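Local atomic coordinates of forkhead-associated 1 (Saccharomyces cerevisiae, PDB entry 6C4U), a protein that binds phosphothreonine peptides as a forkhead-associated (FHA) domain, here engineered to recognise a phosphopeptide of the human transcription factor c-Myc. Residues W82-K87 / Q98-T103; I9-Q14 / I112-I117; S33-W38 / L65-N70. All coordinates share one frame; numbering follows the deposited sequence.

Interaction 1: residues W82-K87 / Q98-T103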
ATOM      1  N   TRP F  82      -5.482  -1.153   8.834  1.00 85.36           N
ATOM      2  CA  TRP F  82      -6.911  -1.384   8.616  1.00 79.33           C
ATOM      3  C   TRP F  82      -7.259  -1.280   7.152  1.00 73.26           C
ATOM      4  O   TRP F  82      -6.816  -0.357   6.478  1.00 77.29           O
ATOM      5  CB  TRP F  82      -7.718  -0.349   9.387  1.00 90.92           C
ATOM      6  CG  TRP F  82      -7.883  -0.712  10.798  1.00 97.00           C
ATOM      7  CD1 TRP F  82      -8.988  -1.242  11.368  1.00 98.07           C
ATOM      8  CD2 TRP F  82      -6.904  -0.600  11.832  1.00 94.48           C
ATOM      9  NE1 TRP F  82      -8.767  -1.462  12.699  1.00103.65           N
ATOM     10  CE2 TRP F  82      -7.496  -1.075  13.012  1.00 93.24           C
ATOM     11  CE3 TRP F  82      -5.588  -0.140  11.876  1.00102.02           C
ATOM     12  CZ2 TRP F  82      -6.822  -1.114  14.222  1.00 99.39           C
ATOM     13  CZ3 TRP F  82      -4.913  -0.177  13.084  1.00107.60           C
ATOM     14  CH2 TRP F  82      -5.536  -0.662  14.246  1.00110.10           C
ATOM     15  N   LEU F  83      -8.060  -2.217   6.667  1.00 69.13           N
ATOM     16  CA  LEU F  83      -8.511  -2.217   5.281  1.00 77.77           C
ATOM     17  C   LEU F  83     -10.027  -2.128   5.291  1.00 89.72           C
ATOM     18  O   LEU F  83     -10.700  -3.065   5.742  1.00110.55           O
ATOM     19  CB  LEU F  83      -8.055  -3.485   4.570  1.00 77.25           C
ATOM     20  CG  LEU F  83      -8.615  -3.727   3.173  1.00 77.32           C
ATOM     21  CD1 LEU F  83      -8.423  -2.519   2.281  1.00 82.44           C
ATOM     22  CD2 LEU F  83      -7.928  -4.926   2.538  1.00 88.71           C
ATOM     23  N   ASN F  84     -10.554  -1.003   4.798  1.00 94.07           N
ATOM     24  CA  ASN F  84     -11.985  -0.688   4.877  1.00 87.72           C
ATOM     25  C   ASN F  84     -12.436  -0.835   6.324  1.00 90.60           C
ATOM     26  O   ASN F  84     -13.400  -1.535   6.628  1.00 88.13           O
ATOM     27  CB  ASN F  84     -12.818  -1.577   3.936  1.00 81.64           C
ATOM     28  CG  ASN F  84     -12.364  -1.468   2.488  1.00 81.74           C
ATOM     29  OD1 ASN F  84     -12.055  -0.372   1.986  1.00 75.48           O
ATOM     30  ND2 ASN F  84     -12.307  -2.607   1.806  1.00 73.37           N
ATOM     31  N   GLY F  85     -11.681  -0.206   7.219  1.00 93.79           N
ATOM     32  CA  GLY F  85     -12.033  -0.150   8.626  1.00104.56           C
ATOM     33  C   GLY F  85     -12.000  -1.437   9.433  1.00116.51           C
ATOM     34  O   GLY F  85     -12.405  -1.418  10.587  1.00140.92           O
ATOM     35  N   GLN F  86     -11.513  -2.539   8.858  1.00121.80           N
ATOM     36  CA  GLN F  86     -11.279  -3.792   9.593  1.00111.23           C
ATOM     37  C   GLN F  86      -9.782  -4.053   9.641  1.00106.04           C
ATOM     38  O   GLN F  86      -9.137  -4.062   8.601  1.00108.65           O
ATOM     39  CB  GLN F  86     -11.973  -4.955   8.900  1.00106.31           C
ATOM     40  CG  GLN F  86     -13.484  -4.853   8.891  1.00118.58           C
ATOM     41  CD  GLN F  86     -14.095  -5.600   7.696  1.00133.34           C
ATOM     42  OE1 GLN F  86     -13.868  -5.222   6.542  1.00145.31           O
ATOM     43  NE2 GLN F  86     -14.865  -6.660   7.966  1.00130.99           N
ATOM     44  N   LYS F  87      -9.234  -4.255  10.840  1.00102.99           N
ATOM     45  CA  LYS F  87      -7.801  -4.527  11.020  1.00109.23           C
ATOM     46  C   LYS F  87      -7.428  -5.840  10.342  1.00112.50           C
ATOM     47  O   LYS F  87      -7.995  -6.871  10.664  1.00105.56           O
ATOM     48  CB  LYS F  87      -7.448  -4.621  12.505  1.00107.84           C
ATOM     49  CG  LYS F  87      -5.960  -4.547  12.816  1.00108.41           C
ATOM     50  CD  LYS F  87      -5.714  -4.956  14.260  1.00114.09           C
ATOM     51  CE  LYS F  87      -4.498  -4.291  14.901  1.00122.71           C
ATOM     52  NZ  LYS F  87      -3.255  -5.115  14.853  1.00122.64           N
ATOM     53  N   GLN F  98     -10.991  -2.337  -5.984  1.00 87.29           N
ATOM     54  CA  GLN F  98     -11.167  -0.950  -6.382  1.00 81.37           C
ATOM     55  C   GLN F  98     -11.732  -0.062  -5.273  1.00 75.75           C
ATOM     56  O   GLN F  98     -12.639  -0.473  -4.549  1.00 68.40           O
ATOM     57  CB  GLN F  98     -12.020  -0.874  -7.650  1.00 81.77           C
ATOM     58  CG  GLN F  98     -12.281   0.522  -8.137  1.00 86.83           C
ATOM     59  CD  GLN F  98     -11.017   1.265  -8.528  1.00 84.97           C
ATOM     60  OE1 GLN F  98     -10.692   1.408  -9.680  1.00 77.35           O
ATOM     61  NE2 GLN F  98     -10.172   1.624  -7.545  1.00 87.28           N
ATOM     62  N   GLY F  99     -11.158   1.131  -5.117  1.00 71.52           N
ATOM     63  CA  GLY F  99     -11.641   2.072  -4.129  1.00 75.50           C
ATOM     64  C   GLY F  99     -11.454   1.697  -2.673  1.00 72.94           C
ATOM     65  O   GLY F  99     -12.080   2.311  -1.819  1.00 79.87           O
ATOM     66  N   ASP F 100     -10.601   0.722  -2.364  1.00 80.42           N
ATOM     67  CA  ASP F 100     -10.404   0.303  -0.964  1.00 78.20           C
ATOM     68  C   ASP F 100      -9.712   1.385  -0.162  1.00 74.42           C
ATOM     69  O   ASP F 100      -8.970   2.191  -0.718  1.00 69.67           O
ATOM     70  CB  ASP F 100      -9.581  -0.994  -0.882  1.00 83.01           C
ATOM     71  CG  ASP F 100     -10.418  -2.248  -1.108  1.00 92.35           C
ATOM     72  OD1 ASP F 100     -11.631  -2.133  -1.382  1.00101.94           O
ATOM     73  OD2 ASP F 100      -9.850  -3.349  -1.022  1.00 90.86           O
ATOM     74  N   GLU F 101      -9.974   1.401   1.143  1.00 77.10           N
ATOM     75  CA  GLU F 101      -9.426   2.426   2.029  1.00 84.81           C
ATOM     76  C   GLU F 101      -8.488   1.806   3.068  1.00 76.60           C
ATOM     77  O   GLU F 101      -8.917   1.084   3.980  1.00 85.32           O
ATOM     78  CB  GLU F 101     -10.562   3.194   2.716  1.00 98.66           C
ATOM     79  CG  GLU F 101     -10.141   4.423   3.509  1.00106.57           C
ATOM     80  CD  GLU F 101     -11.329   5.119   4.206  1.00115.21           C
ATOM     81  OE1 GLU F 101     -12.438   4.523   4.372  1.00118.89           O
ATOM     82  OE2 GLU F 101     -11.214   6.291   4.589  1.00113.02           O
ATOM     83  N   ILE F 102      -7.210   2.127   2.938  1.00 72.89           N
ATOM     84  CA  ILE F 102      -6.162   1.665   3.848  1.00 76.42           C
ATOM     85  C   ILE F 102      -5.953   2.733   4.911  1.00 74.07           C
ATOM     86  O   ILE F 102      -5.760   3.896   4.586  1.00 77.40           O
ATOM     87  CB  ILE F 102      -4.855   1.384   3.063  1.00 76.73           C
ATOM     88  CG1 ILE F 102      -5.127   0.331   1.972  1.00 82.75           C
ATOM     89  CG2 ILE F 102      -3.783   0.821   3.965  1.00 75.79           C
ATOM     90  CD1 ILE F 102      -3.951   0.008   1.086  1.00 75.93           C
ATOM     91  N   THR F 103      -5.980   2.330   6.177  1.00 76.16           N
ATOM     92  CA  THR F 103      -5.975   3.271   7.309  1.00 86.39           C
ATOM     93  C   THR F 103      -4.951   2.850   8.342  1.00 85.67           C
ATOM     94  O   THR F 103      -4.862   1.668   8.651  1.00 80.07           O
ATOM     95  CB  THR F 103      -7.353   3.289   8.021  1.00 89.27           C
ATOM     96  OG1 THR F 103      -8.347   2.588   7.236  1.00 95.91           O
ATOM     97  CG2 THR F 103      -7.784   4.686   8.268  1.00 84.39           C
TER
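W82 and T103 form an antiparallel hydrogen-bonded pair where the hairpin of strands 82-83 and 86-87 joins strand 101-105 in one sheet of the FHA beta-sandwich. The backbone N of W82 gives to T103 O at 2.9 Å, and T103 N returns a bond to W82 O at 2.8 Å. L83 follows opposite I102 in a non-hydrogen-bonded pair, and N84 N then donates to E101 O at 2.8 Å. Here the chain reverses through a type I' turn from L83 to Q86. Both central residues have positive phi, which asparagine tolerates well and glycine easily, so N84 and G85 suit their places.

The N84 CB points away from 98-103, but CG stands beside its own backbone N (chi1 -57°), and the amide reaches back across. N84 CG lies 4.0 Å from E101 N. N84 OD1 accepts the N-H of E101 N at 2.9 Å in a fairly straight bond (163°), the donor tilted from the amide plane. ND2 makes a weak bond to D100 OD1, with amide and carboxylate planes 85° apart; OD2 of D100 takes the backbone N-H of S97. L83 brings its methyl CD1 obliquely over the same aspartate, 3.7 Å from D100 CB. On the other side of the turn, K87 CB sits 3.4 Å above one face of the W82 indole, offset toward the rim.

Interaction 2: residues I9-Q14 / I112-I117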
ATOM      1  N   ILE F   9      -4.478   8.049  -3.023  1.00 83.81           N
ATOM      2  CA  ILE F   9      -5.024   9.367  -2.732  1.00 81.47           C
ATOM      3  C   ILE F   9      -5.255   9.482  -1.256  1.00 82.20           C
ATOM      4  O   ILE F   9      -5.870   8.608  -0.636  1.00 78.35           O
ATOM      5  CB  ILE F   9      -6.393   9.453  -3.463  1.00 84.49           C
ATOM      6  CG1 ILE F   9      -6.210   9.132  -4.937  1.00 79.66           C
ATOM      7  CG2 ILE F   9      -7.013  10.792  -3.325  1.00 85.88           C
ATOM      8  CD1 ILE F   9      -7.507   8.915  -5.637  1.00 81.50           C
ATOM      9  N   SER F  10      -4.867  10.631  -0.655  1.00 81.15           N
ATOM     10  CA  SER F  10      -5.086  10.912   0.751  1.00 82.67           C
ATOM     11  C   SER F  10      -6.412  11.651   0.926  1.00 87.09           C
ATOM     12  O   SER F  10      -6.668  12.596   0.181  1.00 97.48           O
ATOM     13  CB  SER F  10      -3.974  11.776   1.249  1.00 82.14           C
ATOM     14  OG  SER F  10      -3.996  12.009   2.651  1.00 87.93           O
ATOM     15  N   THR F  11      -7.201  11.224   1.900  1.00 84.65           N
ATOM     16  CA  THR F  11      -8.513  11.761   2.161  1.00 88.69           C
ATOM     17  C   THR F  11      -8.423  13.118   2.853  1.00 97.68           C
ATOM     18  O   THR F  11      -9.005  14.095   2.377  1.00104.31           O
ATOM     19  CB  THR F  11      -9.313  10.786   3.083  1.00 86.16           C
ATOM     20  OG1 THR F  11      -8.651  10.656   4.368  1.00 82.25           O
ATOM     21  CG2 THR F  11      -9.484   9.413   2.365  1.00 85.32           C
ATOM     22  N   THR F  12      -7.655  13.182   3.951  1.00107.70           N
ATOM     23  CA  THR F  12      -7.216  14.450   4.535  1.00109.20           C
ATOM     24  C   THR F  12      -6.376  15.378   3.664  1.00104.84           C
ATOM     25  O   THR F  12      -6.562  16.598   3.651  1.00115.61           O
ATOM     26  CB  THR F  12      -6.526  14.226   5.891  1.00109.54           C
ATOM     27  OG1 THR F  12      -5.671  13.081   5.878  1.00121.19           O
ATOM     28  CG2 THR F  12      -7.594  14.002   6.976  1.00114.77           C
ATOM     29  N   GLY F  13      -5.499  14.769   2.865  1.00110.26           N
ATOM     30  CA  GLY F  13      -4.924  15.502   1.721  1.00104.43           C
ATOM     31  C   GLY F  13      -3.592  16.154   2.055  1.00111.47           C
ATOM     32  O   GLY F  13      -3.056  16.923   1.295  1.00108.13           O
ATOM     33  N   GLN F  14      -3.038  15.707   3.161  1.00120.30           N
ATOM     34  CA  GLN F  14      -1.730  16.044   3.676  1.00121.85           C
ATOM     35  C   GLN F  14      -0.583  15.493   2.783  1.00110.99           C
ATOM     36  O   GLN F  14       0.575  15.840   2.953  1.00127.31           O
ATOM     37  CB  GLN F  14      -1.549  15.346   5.047  1.00136.71           C
ATOM     38  CG  GLN F  14      -2.705  15.385   6.061  1.00150.02           C
ATOM     39  CD  GLN F  14      -2.834  14.088   6.877  1.00150.54           C
ATOM     40  OE1 GLN F  14      -2.423  13.021   6.422  1.00147.89           O
ATOM     41  NE2 GLN F  14      -3.419  14.181   8.066  1.00137.69           N
ATOM     42  N   ILE F 112      -6.067   9.366  12.666  1.00114.17           N
ATOM     43  CA  ILE F 112      -5.826   8.355  11.631  1.00102.07           C
ATOM     44  C   ILE F 112      -5.172   9.002  10.415  1.00105.07           C
ATOM     45  O   ILE F 112      -5.320  10.204  10.157  1.00129.36           O
ATOM     46  CB  ILE F 112      -7.129   7.578  11.253  1.00 91.93           C
ATOM     47  CG1 ILE F 112      -8.130   8.394  10.376  1.00 92.67           C
ATOM     48  CG2 ILE F 112      -7.725   6.913  12.497  1.00 89.02           C
ATOM     49  CD1 ILE F 112      -9.378   7.650  10.008  1.00 90.82           C
ATOM     50  N   LEU F 113      -4.467   8.186   9.635  1.00100.71           N
ATOM     51  CA  LEU F 113      -4.066   8.539   8.274  1.00 98.33           C
ATOM     52  C   LEU F 113      -4.781   7.543   7.336  1.00 97.89           C
ATOM     53  O   LEU F 113      -4.893   6.353   7.645  1.00 88.89           O
ATOM     54  CB  LEU F 113      -2.564   8.461   8.172  1.00 96.56           C
ATOM     55  CG  LEU F 113      -1.934   8.682   6.767  1.00102.55           C
ATOM     56  CD1 LEU F 113      -2.486   9.841   5.939  1.00105.09           C
ATOM     57  CD2 LEU F 113      -0.424   8.830   6.902  1.00116.82           C
ATOM     58  N   SER F 114      -5.326   8.072   6.242  1.00 95.46           N
ATOM     59  CA  SER F 114      -6.260   7.288   5.424  1.00 92.34           C
ATOM     60  C   SER F 114      -5.942   7.470   3.955  1.00 88.47           C
ATOM     61  O   SER F 114      -5.859   8.608   3.464  1.00 78.54           O
ATOM     62  CB  SER F 114      -7.681   7.732   5.692  1.00 97.64           C
ATOM     63  OG  SER F 114      -8.609   6.808   5.172  1.00 95.83           O
ATOM     64  N   LEU F 115      -5.720   6.346   3.269  1.00 81.79           N
ATOM     65  CA  LEU F 115      -5.315   6.329   1.866  1.00 81.61           C
ATOM     66  C   LEU F 115      -6.341   5.525   1.080  1.00 77.43           C
ATOM     67  O   LEU F 115      -6.912   4.572   1.604  1.00 76.31           O
ATOM     68  CB  LEU F 115      -3.963   5.666   1.702  1.00 78.32           C
ATOM     69  CG  LEU F 115      -2.833   6.090   2.621  1.00 81.17           C
ATOM     70  CD1 LEU F 115      -1.559   5.328   2.176  1.00 84.71           C
ATOM     71  CD2 LEU F 115      -2.657   7.599   2.706  1.00 93.68           C
ATOM     72  N   VAL F 116      -6.557   5.898  -0.177  1.00 65.24           N
ATOM     73  CA  VAL F 116      -7.535   5.211  -1.003  1.00 71.63           C
ATOM     74  C   VAL F 116      -6.886   4.740  -2.290  1.00 73.00           C
ATOM     75  O   VAL F 116      -6.181   5.513  -2.955  1.00 82.00           O
ATOM     76  CB  VAL F 116      -8.745   6.119  -1.298  1.00 81.53           C
ATOM     77  CG1 VAL F 116      -9.732   5.438  -2.232  1.00 88.13           C
ATOM     78  CG2 VAL F 116      -9.445   6.462   0.011  1.00 85.63           C
ATOM     79  N   ILE F 117      -7.143   3.475  -2.635  1.00 73.23           N
ATOM     80  CA  ILE F 117      -6.508   2.858  -3.793  1.00 80.36           C
ATOM     81  C   ILE F 117      -7.443   2.984  -4.959  1.00 83.82           C
ATOM     82  O   ILE F 117      -8.644   2.647  -4.835  1.00 85.11           O
ATOM     83  CB  ILE F 117      -6.214   1.346  -3.564  1.00 82.17           C
ATOM     84  CG1 ILE F 117      -5.479   1.120  -2.240  1.00 85.17           C
ATOM     85  CG2 ILE F 117      -5.397   0.760  -4.707  1.00 86.87           C
ATOM     86  CD1 ILE F 117      -4.229   1.944  -2.079  1.00 90.35           C
TER
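I9 and V116 face each other as an antiparallel hydrogen-bonded pair, I9 N giving to V116 O at 3.1 Å and V116 N to I9 O at 2.8 Å. S10 and L115 come next as a non-hydrogen-bonded pair, and the pairing fades at T11, whose N-H makes a weak bond to S114 O at 3.3 Å. The CB of T11 points toward strand 112-119. Its OG1, set between backbone N and carbonyl carbon (chi1 63°), rests 3.4 Å from S114 CB, while its CG2 meets V116 CG2 at 3.8 Å, the two side chains crossing at about a right angle. A beta-branched threonine suits this spot because its methyl can meet the valine. S10 OG accepts the N-H of G13 at 3.1 Å, an ST motif that folds the chain as the strand ends; the backbone angles of G13 call for glycine. Beyond it, Q14 lays its OE1 against the L113 methyl CD1.

Strand 112-119 thus has strand 4-10 along one edge and strand 101-105 along the other, where E101 holds the hydroxyl of S114. L115 and I117 reach into the sandwich, packing on F61 and I63 of strand 61-66.

Interaction 3: residues S33-W38 / L65-N70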
ATOM      1  N   SER F  33       5.748 -15.301  -8.804  1.00105.42           N
ATOM      2  CA  SER F  33       4.319 -14.950  -8.776  1.00 93.92           C
ATOM      3  C   SER F  33       4.042 -13.514  -8.276  1.00 86.03           C
ATOM      4  O   SER F  33       2.989 -12.959  -8.564  1.00 89.45           O
ATOM      5  CB  SER F  33       3.543 -15.957  -7.934  1.00 97.43           C
ATOM      6  OG  SER F  33       2.149 -15.757  -7.991  1.00116.92           O
ATOM      7  N   ILE F  34       4.978 -12.954  -7.520  1.00 81.15           N
ATOM      8  CA  ILE F  34       4.914 -11.575  -7.056  1.00 76.37           C
ATOM      9  C   ILE F  34       5.796 -10.731  -7.969  1.00 84.98           C
ATOM     10  O   ILE F  34       7.029 -10.763  -7.881  1.00 89.68           O
ATOM     11  CB  ILE F  34       5.360 -11.464  -5.584  1.00 75.44           C
ATOM     12  CG1 ILE F  34       4.401 -12.214  -4.671  1.00 79.89           C
ATOM     13  CG2 ILE F  34       5.519 -10.022  -5.132  1.00 67.40           C
ATOM     14  CD1 ILE F  34       2.950 -11.884  -4.862  1.00 83.54           C
ATOM     15  N   LYS F  35       5.137  -9.953  -8.829  1.00 85.80           N
ATOM     16  CA  LYS F  35       5.774  -9.223  -9.925  1.00 83.68           C
ATOM     17  C   LYS F  35       6.422  -7.934  -9.479  1.00 81.28           C
ATOM     18  O   LYS F  35       7.414  -7.525 -10.061  1.00 79.51           O
ATOM     19  CB  LYS F  35       4.764  -8.916 -11.026  1.00 92.31           C
ATOM     20  CG  LYS F  35       4.026 -10.139 -11.582  1.00110.11           C
ATOM     21  CD  LYS F  35       4.972 -11.163 -12.179  1.00131.54           C
ATOM     22  CE  LYS F  35       4.237 -12.310 -12.842  1.00144.23           C
ATOM     23  NZ  LYS F  35       5.187 -13.300 -13.452  1.00159.54           N
ATOM     24  N   LYS F  36       5.872  -7.282  -8.462  1.00 94.97           N
ATOM     25  CA  LYS F  36       6.449  -6.033  -7.957  1.00 93.08           C
ATOM     26  C   LYS F  36       5.959  -5.727  -6.544  1.00 83.71           C
ATOM     27  O   LYS F  36       4.843  -6.132  -6.166  1.00 81.98           O
ATOM     28  CB  LYS F  36       6.098  -4.872  -8.910  1.00 92.08           C
ATOM     29  CG  LYS F  36       6.774  -3.566  -8.541  1.00 95.44           C
ATOM     30  CD  LYS F  36       7.064  -2.655  -9.729  1.00109.51           C
ATOM     31  CE  LYS F  36       8.001  -1.534  -9.275  1.00113.56           C
ATOM     32  NZ  LYS F  36       8.589  -0.760 -10.392  1.00121.23           N
ATOM     33  N   VAL F  37       6.783  -5.019  -5.764  1.00 74.84           N
ATOM     34  CA  VAL F  37       6.419  -4.669  -4.393  1.00 76.11           C
ATOM     35  C   VAL F  37       6.682  -3.205  -4.071  1.00 79.78           C
ATOM     36  O   VAL F  37       7.788  -2.686  -4.285  1.00 82.22           O
ATOM     37  CB  VAL F  37       7.183  -5.513  -3.376  1.00 76.19           C
ATOM     38  CG1 VAL F  37       6.769  -5.160  -1.939  1.00 78.47           C
ATOM     39  CG2 VAL F  37       6.957  -6.991  -3.663  1.00 88.01           C
ATOM     40  N   TRP F  38       5.670  -2.546  -3.512  1.00 82.12           N
ATOM     41  CA  TRP F  38       5.800  -1.178  -3.043  1.00 78.84           C
ATOM     42  C   TRP F  38       5.627  -1.173  -1.544  1.00 81.76           C
ATOM     43  O   TRP F  38       4.746  -1.850  -1.031  1.00 76.18           O
ATOM     44  CB  TRP F  38       4.719  -0.321  -3.666  1.00 71.32           C
ATOM     45  CG  TRP F  38       4.825  -0.213  -5.139  1.00 66.52           C
ATOM     46  CD1 TRP F  38       5.615   0.651  -5.851  1.00 66.54           C
ATOM     47  CD2 TRP F  38       4.124  -0.999  -6.092  1.00 57.70           C
ATOM     48  NE1 TRP F  38       5.417   0.470  -7.176  1.00 69.03           N
ATOM     49  CE2 TRP F  38       4.525  -0.554  -7.360  1.00 59.51           C
ATOM     50  CE3 TRP F  38       3.241  -2.061  -6.005  1.00 58.53           C
ATOM     51  CZ2 TRP F  38       4.014  -1.099  -8.542  1.00 60.45           C
ATOM     52  CZ3 TRP F  38       2.743  -2.615  -7.193  1.00 61.62           C
ATOM     53  CH2 TRP F  38       3.134  -2.112  -8.449  1.00 61.07           C
ATOM     54  N   LEU F  65       2.100  -6.612  -6.419  1.00 79.16           N
ATOM     55  CA  LEU F  65       1.487  -6.882  -7.713  1.00 83.89           C
ATOM     56  C   LEU F  65       1.591  -8.370  -8.004  1.00 84.36           C
ATOM     57  O   LEU F  65       2.676  -8.876  -8.204  1.00 78.40           O
ATOM     58  CB  LEU F  65       2.155  -6.073  -8.830  1.00 77.15           C
ATOM     59  CG  LEU F  65       1.630  -6.318 -10.247  1.00 74.38           C
ATOM     60  CD1 LEU F  65       0.132  -6.155 -10.382  1.00 71.06           C
ATOM     61  CD2 LEU F  65       2.270  -5.346 -11.217  1.00 83.27           C
ATOM     62  N   GLY F  66       0.453  -9.052  -8.022  1.00 91.49           N
ATOM     63  CA  GLY F  66       0.347 -10.474  -8.359  1.00 97.55           C
ATOM     64  C   GLY F  66       0.508 -10.783  -9.838  1.00104.12           C
ATOM     65  O   GLY F  66       0.509  -9.887 -10.678  1.00116.81           O
ATOM     66  N   GLU F  67       0.656 -12.074 -10.139  1.00115.36           N
ATOM     67  CA  GLU F  67       0.719 -12.588 -11.509  1.00135.72           C
ATOM     68  C   GLU F  67      -0.570 -12.281 -12.282  1.00130.10           C
ATOM     69  O   GLU F  67      -0.535 -11.892 -13.443  1.00116.22           O
ATOM     70  CB  GLU F  67       0.977 -14.103 -11.475  1.00142.27           C
ATOM     71  CG  GLU F  67       1.419 -14.730 -12.802  1.00144.05           C
ATOM     72  CD  GLU F  67       2.132 -16.048 -12.640  1.00149.25           C
ATOM     73  OE1 GLU F  67       2.014 -16.676 -11.568  1.00168.67           O
ATOM     74  OE2 GLU F  67       2.794 -16.452 -13.604  1.00150.55           O
ATOM     75  N   ASP F  68      -1.697 -12.437 -11.596  1.00119.33           N
ATOM     76  CA  ASP F  68      -3.025 -12.139 -12.154  1.00128.76           C
ATOM     77  C   ASP F  68      -3.281 -10.666 -12.546  1.00120.03           C
ATOM     78  O   ASP F  68      -4.293 -10.375 -13.191  1.00110.74           O
ATOM     79  CB  ASP F  68      -4.158 -12.654 -11.217  1.00142.29           C
ATOM     80  CG  ASP F  68      -4.061 -12.117  -9.770  1.00164.27           C
ATOM     81  OD1 ASP F  68      -3.108 -11.362  -9.436  1.00181.38           O
ATOM     82  OD2 ASP F  68      -4.938 -12.470  -8.942  1.00162.10           O
ATOM     83  N   GLY F  69      -2.379  -9.752 -12.165  1.00118.49           N
ATOM     84  CA  GLY F  69      -2.580  -8.310 -12.344  1.00107.65           C
ATOM     85  C   GLY F  69      -3.267  -7.635 -11.152  1.00122.17           C
ATOM     86  O   GLY F  69      -3.503  -6.435 -11.193  1.00131.65           O
ATOM     87  N   ASN F  70      -3.577  -8.385 -10.088  1.00129.78           N
ATOM     88  CA  ASN F  70      -4.247  -7.846  -8.896  1.00123.13           C
ATOM     89  C   ASN F  70      -3.248  -7.476  -7.818  1.00105.10           C
ATOM     90  O   ASN F  70      -2.084  -7.836  -7.853  1.00 93.85           O
ATOM     91  CB  ASN F  70      -5.234  -8.863  -8.304  1.00131.26           C
ATOM     92  CG  ASN F  70      -6.442  -9.100  -9.188  1.00132.99           C
ATOM     93  OD1 ASN F  70      -6.812  -8.270 -10.022  1.00127.12           O
ATOM     94  ND2 ASN F  70      -7.078 -10.240  -8.979  1.00146.58           N
TER
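K35 and K36 both face L65, a classic beta bulge where strand 34-41 meets strand 61-66 in the second sheet of the FHA sandwich. K35 N donates to L65 O at 2.8 Å, and L65 N to K36 O at the same 2.8 Å, so one leucine holds two successive residues by their backbones. L65 sends its CB to W38, 3.9 Å from CZ3 of the indole, the two side chains lying side by side and pointing the same way. Leucine and tryptophan fit this buried place, where F6 and F20 also meet the W38 ring, while K36 lays its CG over one indole face toward the rim.

K35 bends at chi2 (-60°), and its aliphatic chain runs obliquely over E67: CE touches E67 CG at 3.7 Å. Its NZ stands 4.0 Å from E67 OE2, a long salt bridge; a firmer bond goes to E30 O. An alanine at K35 would probably leave the E67 carboxylate without its positive mate and E30 O without this donor.

E67 itself is the second residue of a type I turn from G66 to G69. The backbone angles of G69, with positive phi, call for glycine. D68 closes an Asx turn: N70 N meets D68 OD1 at 3.1 Å from above the carboxylate plane, 65° out of it.

In the fold
Interactions 1 and 2 belong to one sheet, their centres 11 Å apart, joined through the neighbouring strands 101-105 and 112-119. I102 O and L115 N, 2.8 Å apart, probably share a hydrogen bond, as do D100 O and I117 N at 2.9 Å. Interaction 3 lies in the other sheet, its centre 19 Å from that of interaction 1 and 23 Å from that of interaction 2, on the opposite side of the chain's centre from the latter. Interaction 2, joining segments with 97 residues between them, encloses both others in sequence. In FHA domains, loops at one end of the sandwich bind phosphothreonine; the loop leading into W82 is probably among them.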